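Glycerol dehydratase (Clostridium butyricum, PDB 1R9D) catalyses, as a B12-independent enzyme, the dehydration of glycerol, probably by glycine-radical chemistry. Local coordinates at residues Tyr764-Phe768 with Ile769-Lys773; Asp68-Ile72 with Val73-Thr77; Asn382-Pro385 with Asp386-Leu390; Lys92-Gln95 with Asp96-Arg100. All coordinates share one frame; numbering follows the deposited sequence.

Contact 1: residues Tyr764-Phe768 with Ile769-Lys773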
loop_
_atom_site.group_PDB
_atom_site.type_symbol
_atom_site.label_atom_id
_atom_site.label_comp_id
_atom_site.label_asym_id
_atom_site.label_seq_id
_atom_site.Cartn_x
_atom_site.Cartn_y
_atom_site.Cartn_z
ATOM N N TYR A 764 -12.610 -5.855 34.717
ATOM C CA TYR A 764 -12.044 -4.579 35.138
ATOM C C TYR A 764 -12.911 -3.983 36.229
ATOM O O TYR A 764 -14.092 -4.314 36.345
ATOM C CB TYR A 764 -11.975 -3.595 33.962
ATOM C CG TYR A 764 -13.311 -3.046 33.477
ATOM C CD1 TYR A 764 -13.687 -1.720 33.737
ATOM C CD2 TYR A 764 -14.174 -3.829 32.714
ATOM C CE1 TYR A 764 -14.884 -1.196 33.233
ATOM C CE2 TYR A 764 -15.371 -3.316 32.213
ATOM C CZ TYR A 764 -15.717 -1.998 32.471
ATOM O OH TYR A 764 -16.878 -1.488 31.933
ATOM N N SER A 765 -12.314 -3.104 37.024
ATOM C CA SER A 765 -13.034 -2.433 38.094
ATOM C C SER A 765 -13.275 -0.994 37.654
ATOM O O SER A 765 -12.626 -0.505 36.725
ATOM C CB SER A 765 -12.221 -2.473 39.388
ATOM O OG SER A 765 -12.096 -3.806 39.866
ATOM N N ALA A 766 -14.215 -0.317 38.302
ATOM C CA ALA A 766 -14.509 1.059 37.937
ATOM C C ALA A 766 -15.049 1.851 39.107
ATOM O O ALA A 766 -15.502 1.286 40.101
ATOM C CB ALA A 766 -15.523 1.092 36.797
ATOM N N GLN A 767 -14.977 3.170 38.975
ATOM C CA GLN A 767 -15.510 4.070 39.983
ATOM C C GLN A 767 -17.012 3.955 39.759
ATOM O O GLN A 767 -17.534 4.380 38.722
ATOM C CB GLN A 767 -15.027 5.496 39.709
ATOM C CG GLN A 767 -15.682 6.570 40.559
ATOM C CD GLN A 767 -15.188 7.960 40.195
ATOM O OE1 GLN A 767 -14.990 8.268 39.017
ATOM N NE2 GLN A 767 -14.998 8.810 41.201
ATOM N N PHE A 768 -17.701 3.354 40.723
ATOM C CA PHE A 768 -19.134 3.136 40.616
ATOM C C PHE A 768 -19.951 4.324 40.097
ATOM O O PHE A 768 -20.788 4.157 39.209
ATOM C CB PHE A 768 -19.689 2.680 41.970
ATOM C CG PHE A 768 -21.120 2.234 41.919
ATOM C CD1 PHE A 768 -21.469 1.038 41.296
ATOM C CD2 PHE A 768 -22.126 3.019 42.476
ATOM C CE1 PHE A 768 -22.801 0.629 41.229
ATOM C CE2 PHE A 768 -23.459 2.619 42.413
ATOM C CZ PHE A 768 -23.797 1.422 41.789
ATOM N N ILE A 769 -19.710 5.519 40.635
ATOM C CA ILE A 769 -20.478 6.688 40.211
ATOM C C ILE A 769 -20.184 7.189 38.799
ATOM O O ILE A 769 -20.857 8.102 38.317
ATOM C CB ILE A 769 -20.317 7.878 41.206
ATOM C CG1 ILE A 769 -18.872 8.377 41.215
ATOM C CG2 ILE A 769 -20.743 7.446 42.602
ATOM C CD1 ILE A 769 -18.673 9.654 42.025
ATOM N N SER A 770 -19.192 6.605 38.131
ATOM C CA SER A 770 -18.864 7.026 36.768
ATOM C C SER A 770 -19.633 6.183 35.756
ATOM O O SER A 770 -19.667 6.499 34.567
ATOM C CB SER A 770 -17.357 6.895 36.500
ATOM O OG SER A 770 -16.964 5.534 36.357
ATOM N N LEU A 771 -20.261 5.117 36.243
ATOM C CA LEU A 771 -21.024 4.203 35.395
ATOM C C LEU A 771 -22.458 4.644 35.139
ATOM O O LEU A 771 -23.107 5.212 36.016
ATOM C CB LEU A 771 -21.064 2.817 36.041
ATOM C CG LEU A 771 -19.751 2.074 36.247
ATOM C CD1 LEU A 771 -20.001 0.842 37.114
ATOM C CD2 LEU A 771 -19.181 1.672 34.894
ATOM N N ASP A 772 -22.953 4.367 33.939
ATOM C CA ASP A 772 -24.329 4.694 33.585
ATOM C C ASP A 772 -25.222 3.853 34.502
ATOM O O ASP A 772 -24.848 2.745 34.890
ATOM C CB ASP A 772 -24.586 4.345 32.118
ATOM C CG ASP A 772 -25.990 4.696 31.668
ATOM O OD1 ASP A 772 -26.889 3.830 31.783
ATOM O OD2 ASP A 772 -26.195 5.842 31.205
ATOM N N LYS A 773 -26.392 4.376 34.856
ATOM C CA LYS A 773 -27.293 3.650 35.751
ATOM C C LYS A 773 -27.649 2.245 35.263
ATOM O O LYS A 773 -27.843 1.333 36.069
ATOM C CB LYS A 773 -28.581 4.446 35.971
ATOM C CG LYS A 773 -29.503 3.820 37.006
ATOM C CD LYS A 773 -30.828 4.561 37.115
ATOM C CE LYS A 773 -31.761 3.865 38.102
ATOM N NZ LYS A 773 -33.072 4.570 38.213
HETATM O O HOH W 1 -13.922 4.588 36.702
#
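With OG held between its own backbone N and carbonyl carbon (chi1 73°), Ser770 folds its hydroxyl back onto the chain it has just left, and OG donates to Gln767 O at 2.7 Å. The hydroxyl arrives in the plane of that carbonyl, on a lone pair. Ser770 N donates to Gln767 O as well, at 2.8 Å; its N-H points well at the oxygen (159°) but comes from above the carbonyl plane, 43° out of it. Two donors from one residue thus grip a single oxygen. A second turn of the same i to i+3 kind follows, where Leu771 N reaches Phe768 O at 3.2 Å.

These bonds form the 3-10 turn that follows strand 765-767. That strand pairs antiparallel with strand 758-760, and the link between the two carries Gly763, the predicted glycine-radical site; the radical is absent here. Water 1 adds a tie at the strand end, accepting from Gln767 N and donating to Ser770 OG.

The extended Gln767 side chain lays CG against Ile769 CG1 at 3.7 Å, while its amide is held outside the turn by Gln755 O and Arg81. Apolar contact is lighter: Leu771 CD2 lies 4.2 Å from Ala766 CB, and Leu771 CD1 is 4.4 Å from Phe768 CD1. The Phe768 ring packs onto helix 741-749.

Contact 2: residues Asp68-Ile72 with Val73-Thr77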
loop_
_atom_site.group_PDB
_atom_site.type_symbol
_atom_site.label_atom_id
_atom_site.label_comp_id
_atom_site.label_asym_id
_atom_site.label_seq_id
_atom_site.Cartn_x
_atom_site.Cartn_y
_atom_site.Cartn_z
ATOM N N ASP A 68 1.888 18.355 41.209
ATOM C CA ASP A 68 2.441 18.526 42.548
ATOM C C ASP A 68 2.696 17.218 43.296
ATOM O O ASP A 68 1.864 16.312 43.290
ATOM C CB ASP A 68 1.517 19.416 43.385
ATOM C CG ASP A 68 1.159 20.714 42.680
ATOM O OD1 ASP A 68 2.081 21.400 42.183
ATOM O OD2 ASP A 68 -0.046 21.050 42.626
ATOM N N GLN A 69 3.863 17.134 43.928
ATOM C CA GLN A 69 4.270 15.978 44.725
ATOM C C GLN A 69 4.567 14.673 43.977
ATOM O O GLN A 69 4.771 13.636 44.604
ATOM C CB GLN A 69 3.227 15.707 45.817
ATOM C CG GLN A 69 3.015 16.866 46.788
ATOM C CD GLN A 69 4.320 17.377 47.384
ATOM O OE1 GLN A 69 5.135 16.600 47.891
ATOM N NE2 GLN A 69 4.521 18.692 47.331
ATOM N N GLU A 70 4.601 14.716 42.650
ATOM C CA GLU A 70 4.888 13.509 41.876
ATOM C C GLU A 70 6.345 13.062 41.983
ATOM O O GLU A 70 7.258 13.890 42.027
ATOM C CB GLU A 70 4.549 13.724 40.394
ATOM C CG GLU A 70 3.087 13.501 40.030
ATOM C CD GLU A 70 2.837 13.575 38.527
ATOM O OE1 GLU A 70 1.822 13.010 38.066
ATOM O OE2 GLU A 70 3.648 14.204 37.809
ATOM N N LEU A 71 6.555 11.747 42.032
ATOM C CA LEU A 71 7.898 11.177 42.075
ATOM C C LEU A 71 8.171 10.601 40.684
ATOM O O LEU A 71 9.307 10.591 40.206
ATOM C CB LEU A 71 7.998 10.066 43.126
ATOM C CG LEU A 71 8.034 10.457 44.608
ATOM C CD1 LEU A 71 8.049 9.203 45.466
ATOM C CD2 LEU A 71 9.267 11.303 44.892
ATOM N N ILE A 72 7.111 10.121 40.044
ATOM C CA ILE A 72 7.190 9.556 38.697
ATOM C C ILE A 72 6.475 10.556 37.796
ATOM O O ILE A 72 5.295 10.837 37.992
ATOM C CB ILE A 72 6.472 8.183 38.620
ATOM C CG1 ILE A 72 7.203 7.160 39.497
ATOM C CG2 ILE A 72 6.389 7.713 37.164
ATOM C CD1 ILE A 72 8.604 6.804 39.014
ATOM N N VAL A 73 7.182 11.095 36.807
ATOM C CA VAL A 73 6.587 12.094 35.928
ATOM C C VAL A 73 6.264 11.633 34.510
ATOM O O VAL A 73 6.826 10.659 34.015
ATOM C CB VAL A 73 7.491 13.351 35.843
ATOM C CG1 VAL A 73 7.613 13.993 37.218
ATOM C CG2 VAL A 73 8.866 12.973 35.318
ATOM N N GLY A 74 5.358 12.365 33.870
ATOM C CA GLY A 74 4.931 12.055 32.519
ATOM C C GLY A 74 3.416 12.091 32.472
ATOM O O GLY A 74 2.756 11.152 32.925
ATOM N N SER A 75 2.863 13.179 31.946
ATOM C CA SER A 75 1.419 13.350 31.851
ATOM C C SER A 75 1.016 13.592 30.407
ATOM O O SER A 75 1.602 14.440 29.727
ATOM C CB SER A 75 0.961 14.534 32.713
ATOM O OG SER A 75 1.236 14.305 34.083
ATOM N N LEU A 76 0.002 12.860 29.955
ATOM C CA LEU A 76 -0.480 12.965 28.585
ATOM C C LEU A 76 -1.442 14.122 28.350
ATOM O O LEU A 76 -1.649 14.538 27.210
ATOM C CB LEU A 76 -1.159 11.657 28.166
ATOM C CG LEU A 76 -0.349 10.368 28.334
ATOM C CD1 LEU A 76 -1.080 9.228 27.638
ATOM C CD2 LEU A 76 1.039 10.534 27.739
ATOM N N THR A 77 -2.042 14.624 29.426
ATOM C CA THR A 77 -2.983 15.735 29.334
ATOM C C THR A 77 -2.735 16.707 30.482
ATOM O O THR A 77 -2.232 16.316 31.535
ATOM C CB THR A 77 -4.455 15.244 29.402
ATOM O OG1 THR A 77 -4.645 14.430 30.569
ATOM C CG2 THR A 77 -4.809 14.441 28.158
HETATM O O HOH W 2 3.583 14.130 35.098
#
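Glu70 faces Val73 and Ser75 across a bend in the chain, and the closely fitted part of the meeting is made by a water rather than by direct touch. Water 2 donates to Glu70 OE2 at 2.7 Å and accepts from Ser75 OG at 2.6 Å. It also accepts from Gly74 N at 2.8 Å, so one water joins a carboxylate, a hydroxyl and a backbone amide. The direct approaches around it are looser: Glu70 OE2 stays 4.0 Å from Val73 CG1, and Glu70 OE1 is 4.2 Å from Ser75 OG. Glu70 CG lies beside its backbone N, and from there the chain runs extended (chi2 -174°), which carries the carboxylate the length needed to meet the water.

The segments belong to the irregular connection between helix 47-61 and helix 92-97, which threads among long helices of the pyruvate formate lyase-like fold. Ile72 rests on helices 260-277 and 304-317, and Val73 packs on helix 236-252. Gly74 adopts phi 132° and psi 102°, a backbone shape that glycine, having no CB, takes without pressing on Val73 O.

Both carboxylate oxygens have partners besides the water: Glu70 OE1 forms a salt bridge with Lys317, and OE2 accepts from Arg67 N. So many donors around a buried acid probably favour its ionised form. A more open side lies back along the chain, where Asp68 is exposed and Gln69 partly so, well removed from the water.

Contact 3: residues Asn382-Pro385 with Asp386-Leu390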
loop_
_atom_site.group_PDB
_atom_site.type_symbol
_atom_site.label_atom_id
_atom_site.label_comp_id
_atom_site.label_asym_id
_atom_site.label_seq_id
_atom_site.Cartn_x
_atom_site.Cartn_y
_atom_site.Cartn_z
ATOM N N ASN A 382 -0.670 -25.382 39.920
ATOM C CA ASN A 382 -0.604 -26.451 40.916
ATOM C C ASN A 382 0.334 -26.203 42.093
ATOM O O ASN A 382 0.044 -26.626 43.215
ATOM C CB ASN A 382 -0.234 -27.787 40.256
ATOM C CG ASN A 382 -1.410 -28.435 39.538
ATOM O OD1 ASN A 382 -1.348 -29.609 39.151
ATOM N ND2 ASN A 382 -2.481 -27.677 39.348
ATOM N N LYS A 383 1.448 -25.517 41.849
ATOM C CA LYS A 383 2.412 -25.258 42.908
ATOM C C LYS A 383 2.440 -23.834 43.458
ATOM O O LYS A 383 3.450 -23.402 44.011
ATOM C CB LYS A 383 3.815 -25.660 42.445
ATOM C CG LYS A 383 3.976 -27.161 42.210
ATOM C CD LYS A 383 5.392 -27.503 41.772
ATOM C CE LYS A 383 5.992 -28.579 42.662
ATOM N NZ LYS A 383 6.066 -28.161 44.093
ATOM N N THR A 384 1.340 -23.107 43.307
ATOM C CA THR A 384 1.259 -21.748 43.841
ATOM C C THR A 384 1.452 -21.834 45.354
ATOM O O THR A 384 0.815 -22.653 46.013
ATOM C CB THR A 384 -0.127 -21.125 43.567
ATOM O OG1 THR A 384 -0.277 -20.909 42.160
ATOM C CG2 THR A 384 -0.286 -19.802 44.318
ATOM N N PRO A 385 2.341 -21.003 45.922
ATOM C CA PRO A 385 2.563 -21.042 47.375
ATOM C C PRO A 385 1.267 -20.687 48.100
ATOM O O PRO A 385 0.558 -19.773 47.683
ATOM C CB PRO A 385 3.643 -19.981 47.591
ATOM C CG PRO A 385 4.382 -19.962 46.283
ATOM C CD PRO A 385 3.258 -20.050 45.274
ATOM N N ASP A 386 0.950 -21.400 49.178
ATOM C CA ASP A 386 -0.276 -21.122 49.920
ATOM C C ASP A 386 -0.352 -19.675 50.387
ATOM O O ASP A 386 -1.405 -19.045 50.310
ATOM C CB ASP A 386 -0.406 -22.044 51.139
ATOM C CG ASP A 386 -0.570 -23.503 50.757
ATOM O OD1 ASP A 386 -1.220 -23.784 49.726
ATOM O OD2 ASP A 386 -0.062 -24.372 51.497
ATOM N N GLU A 387 0.766 -19.145 50.868
ATOM C CA GLU A 387 0.796 -17.770 51.354
ATOM C C GLU A 387 0.439 -16.761 50.265
ATOM O O GLU A 387 -0.126 -15.705 50.553
ATOM C CB GLU A 387 2.178 -17.441 51.928
ATOM C CG GLU A 387 3.315 -17.617 50.938
ATOM C CD GLU A 387 4.008 -18.965 51.053
ATOM O OE1 GLU A 387 3.325 -19.990 51.296
ATOM O OE2 GLU A 387 5.250 -18.991 50.885
ATOM N N PHE A 388 0.769 -17.082 49.015
ATOM C CA PHE A 388 0.476 -16.184 47.903
ATOM C C PHE A 388 -1.025 -16.152 47.623
ATOM O O PHE A 388 -1.624 -15.086 47.515
ATOM C CB PHE A 388 1.234 -16.624 46.644
ATOM C CG PHE A 388 0.999 -15.734 45.451
ATOM C CD1 PHE A 388 1.441 -14.413 45.451
ATOM C CD2 PHE A 388 0.340 -16.219 44.324
ATOM C CE1 PHE A 388 1.230 -13.587 44.344
ATOM C CE2 PHE A 388 0.124 -15.402 43.211
ATOM C CZ PHE A 388 0.570 -14.083 43.221
ATOM N N LEU A 389 -1.631 -17.330 47.504
ATOM C CA LEU A 389 -3.057 -17.412 47.250
ATOM C C LEU A 389 -3.838 -16.774 48.399
ATOM O O LEU A 389 -4.844 -16.104 48.176
ATOM C CB LEU A 389 -3.484 -18.877 47.065
ATOM C CG LEU A 389 -4.975 -19.113 46.799
ATOM C CD1 LEU A 389 -5.445 -18.250 45.637
ATOM C CD2 LEU A 389 -5.210 -20.586 46.501
ATOM N N LEU A 390 -3.375 -16.974 49.631
ATOM C CA LEU A 390 -4.063 -16.396 50.781
ATOM C C LEU A 390 -3.956 -14.875 50.778
ATOM O O LEU A 390 -4.903 -14.180 51.145
ATOM C CB LEU A 390 -3.500 -16.971 52.083
ATOM C CG LEU A 390 -3.921 -18.422 52.354
ATOM C CD1 LEU A 390 -3.222 -18.950 53.600
ATOM C CD2 LEU A 390 -5.442 -18.484 52.523
#
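Thr384 and Pro385 meet the first turn of helix 386-397 in a local helix-start contact, where the loop after strand 375-380 runs into the helix. Pro385 occupies the N-cap position, and its carbonyl begins the helical bonding. Leu389 N donates to Pro385 O at 3.3 Å with a nearly straight N-H (166°), coming almost along the C=O axis. Phe388 N approaches the same oxygen at 3.0 Å, but its angle makes that bond weak.

The Thr384 side chain is oriented by its hydroxyl. OG1 is hydrogen-bonded to Trp381 N, and CG2 then stands opposite the backbone N. Thr384 CG2 meets the edge of the Phe388 ring in its plane, 3.6 Å from Phe388 CD2. The loop and helix form the connection of a beta-alpha-beta crossover: strand 375-380 lies parallel to strand 404-407, which follows the helix, within a five-stranded mixed sheet. Phe388 and Leu389 turn inward onto Val378 and Ile380 of the first strand, and Leu389 also touches helix 712-728.

On the exposed side, Glu387 curls back to the proline's CB. A sharp bend at chi2 (-96°) turns the face of its carboxylate onto Pro385 CB, which is 3.6 Å from Glu387 CD, and 3.7 and 3.8 Å from Glu387 OE1 and OE2. Asp386 OD1 forms a salt bridge with Arg724. Acidic groups at the first two helical positions would probably be favoured by the helix dipole.

Contact 4: residues Lys92-Gln95 with Asp96-Arg100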
loop_
_atom_site.group_PDB
_atom_site.type_symbol
_atom_site.label_atom_id
_atom_site.label_comp_id
_atom_site.label_asym_id
_atom_site.label_seq_id
_atom_site.Cartn_x
_atom_site.Cartn_y
_atom_site.Cartn_z
ATOM N N LYS A 92 -15.469 11.963 12.863
ATOM C CA LYS A 92 -16.791 12.493 12.564
ATOM C C LYS A 92 -17.763 12.273 13.723
ATOM O O LYS A 92 -18.699 13.050 13.907
ATOM C CB LYS A 92 -17.337 11.868 11.279
ATOM C CG LYS A 92 -16.597 12.328 10.021
ATOM C CD LYS A 92 -17.199 11.735 8.757
ATOM C CE LYS A 92 -16.352 12.062 7.527
ATOM N NZ LYS A 92 -16.194 13.534 7.320
ATOM N N TRP A 93 -17.544 11.223 14.510
ATOM C CA TRP A 93 -18.421 10.965 15.647
ATOM C C TRP A 93 -18.244 12.076 16.684
ATOM O O TRP A 93 -19.208 12.506 17.323
ATOM C CB TRP A 93 -18.103 9.606 16.291
ATOM C CG TRP A 93 -16.739 9.521 16.917
ATOM C CD1 TRP A 93 -15.596 9.043 16.340
ATOM C CD2 TRP A 93 -16.375 9.940 18.237
ATOM N NE1 TRP A 93 -14.544 9.137 17.220
ATOM C CE2 TRP A 93 -14.995 9.686 18.391
ATOM C CE3 TRP A 93 -17.083 10.508 19.307
ATOM C CZ2 TRP A 93 -14.306 9.978 19.574
ATOM C CZ3 TRP A 93 -16.397 10.798 20.486
ATOM C CH2 TRP A 93 -15.022 10.532 20.607
ATOM N N LEU A 94 -17.005 12.538 16.838
ATOM C CA LEU A 94 -16.686 13.590 17.794
ATOM C C LEU A 94 -17.335 14.883 17.325
ATOM O O LEU A 94 -17.934 15.615 18.114
ATOM C CB LEU A 94 -15.170 13.788 17.884
ATOM C CG LEU A 94 -14.550 14.139 19.242
ATOM C CD1 LEU A 94 -13.198 14.781 19.013
ATOM C CD2 LEU A 94 -15.447 15.074 20.026
ATOM N N GLN A 95 -17.208 15.157 16.031
ATOM C CA GLN A 95 -17.788 16.355 15.440
ATOM C C GLN A 95 -19.286 16.417 15.731
ATOM O O GLN A 95 -19.834 17.489 15.998
ATOM C CB GLN A 95 -17.544 16.355 13.932
ATOM C CG GLN A 95 -18.158 17.530 13.190
ATOM C CD GLN A 95 -17.706 17.596 11.748
ATOM O OE1 GLN A 95 -17.838 16.628 10.995
ATOM N NE2 GLN A 95 -17.168 18.741 11.351
ATOM N N ASP A 96 -19.942 15.262 15.687
ATOM C CA ASP A 96 -21.376 15.183 15.949
ATOM C C ASP A 96 -21.759 15.360 17.419
ATOM O O ASP A 96 -22.796 15.948 17.722
ATOM C CB ASP A 96 -21.935 13.842 15.461
ATOM C CG ASP A 96 -22.035 13.764 13.951
ATOM O OD1 ASP A 96 -22.613 14.693 13.344
ATOM O OD2 ASP A 96 -21.547 12.768 13.369
ATOM N N GLU A 97 -20.921 14.862 18.324
ATOM C CA GLU A 97 -21.202 14.928 19.757
ATOM C C GLU A 97 -20.564 16.066 20.541
ATOM O O GLU A 97 -20.688 16.118 21.766
ATOM C CB GLU A 97 -20.786 13.615 20.418
ATOM C CG GLU A 97 -21.603 12.423 20.004
ATOM C CD GLU A 97 -21.066 11.143 20.606
ATOM O OE1 GLU A 97 -20.725 11.154 21.810
ATOM O OE2 GLU A 97 -20.990 10.130 19.879
ATOM N N LEU A 98 -19.882 16.971 19.849
ATOM C CA LEU A 98 -19.214 18.085 20.513
ATOM C C LEU A 98 -20.030 18.797 21.585
ATOM O O LEU A 98 -19.513 19.107 22.659
ATOM C CB LEU A 98 -18.768 19.129 19.485
ATOM C CG LEU A 98 -17.534 18.840 18.636
ATOM C CD1 LEU A 98 -17.259 20.040 17.745
ATOM C CD2 LEU A 98 -16.336 18.558 19.531
ATOM N N ASP A 99 -21.302 19.049 21.302
ATOM C CA ASP A 99 -22.134 19.780 22.247
ATOM C C ASP A 99 -22.933 18.989 23.276
ATOM O O ASP A 99 -23.710 19.577 24.034
ATOM C CB ASP A 99 -23.066 20.717 21.479
ATOM C CG ASP A 99 -22.305 21.660 20.562
ATOM O OD1 ASP A 99 -21.269 22.201 21.000
ATOM O OD2 ASP A 99 -22.741 21.864 19.409
ATOM N N ARG A 100 -22.760 17.673 23.324
ATOM C CA ARG A 100 -23.492 16.900 24.319
ATOM C C ARG A 100 -22.620 15.964 25.147
ATOM O O ARG A 100 -23.129 15.136 25.900
ATOM C CB ARG A 100 -24.656 16.133 23.673
ATOM C CG ARG A 100 -24.308 15.166 22.557
ATOM C CD ARG A 100 -25.550 14.356 22.186
ATOM N NE ARG A 100 -25.307 13.368 21.139
ATOM C CZ ARG A 100 -25.226 13.651 19.842
ATOM N NH1 ARG A 100 -25.370 14.900 19.418
ATOM N NH2 ARG A 100 -25.007 12.679 18.966
#
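Asp96 and Glu97 bond back to Lys92 and Trp93 in the short helix 92-97. Of the backbone bonds, Asp96 N donates to Lys92 O at 3.1 Å, its donor tilted 30° from the carbonyl plane. Glu97 N is shared: it donates to Trp93 O at 3.1 Å and, weakly, to Leu94 O. That division between i-4 and i-3 acceptors is consistent with a change toward i to i+3 bonding, as in the bond from Arg100 N to Glu97 O at 3.0 Å.

The apolar contact is between Leu94 and Leu98, whose side chains cross at about a right angle with the two CD2 atoms 3.6 Å apart. Leu94 reaches this place with chi1 at -144°, away from the staggered values. Leu98 also packs on Leu119 and Phe123 of helix 113-125, while Leu94 touches Val85.

Among polar and aromatic contacts, Glu97 OE2 lies at the edge of the Trp93 ring, 4.0 Å from Trp93 CE3, with ring and carboxylate planes 58° apart. The carboxylate is held from outside: OE2 accepts from Glu327 N, and OE1 forms a salt bridge with Arg104. Asp96 OD2 sits 2.9 Å from Lys92 O, two acceptors brought close without a hydrogen bond between them.

The chemistry is therefore uneven. The approach of Asp96 OD2 to Lys92 O would probably be mildly unfavourable, eased by solvent around this exposed residue, whereas Glu97 has a cation and an amide that probably stabilise its charge beside the positive rim of an indole.

How the contacts relate
All four contacts are local and separate, and none touches another. Contact 1 is probably the one closest in the chain to the reaction centre, since it follows directly on the predicted radical site, Gly763; the side chain of its Ala766 is about 12 Å from a bound glycerol. The centre of contact 1 lies 15 Å from that of the chain, while contacts 2, 3 and 4 lie 24 to 26 Å out. Contact 4 comes nearest to contact 1, with about 11 Å between closest atoms. Contacts 2 and 4 leave about 12 Å between closest atoms. Contacts 3 and 4, on opposite sides of the chain's centre, are 50 Å apart between centres.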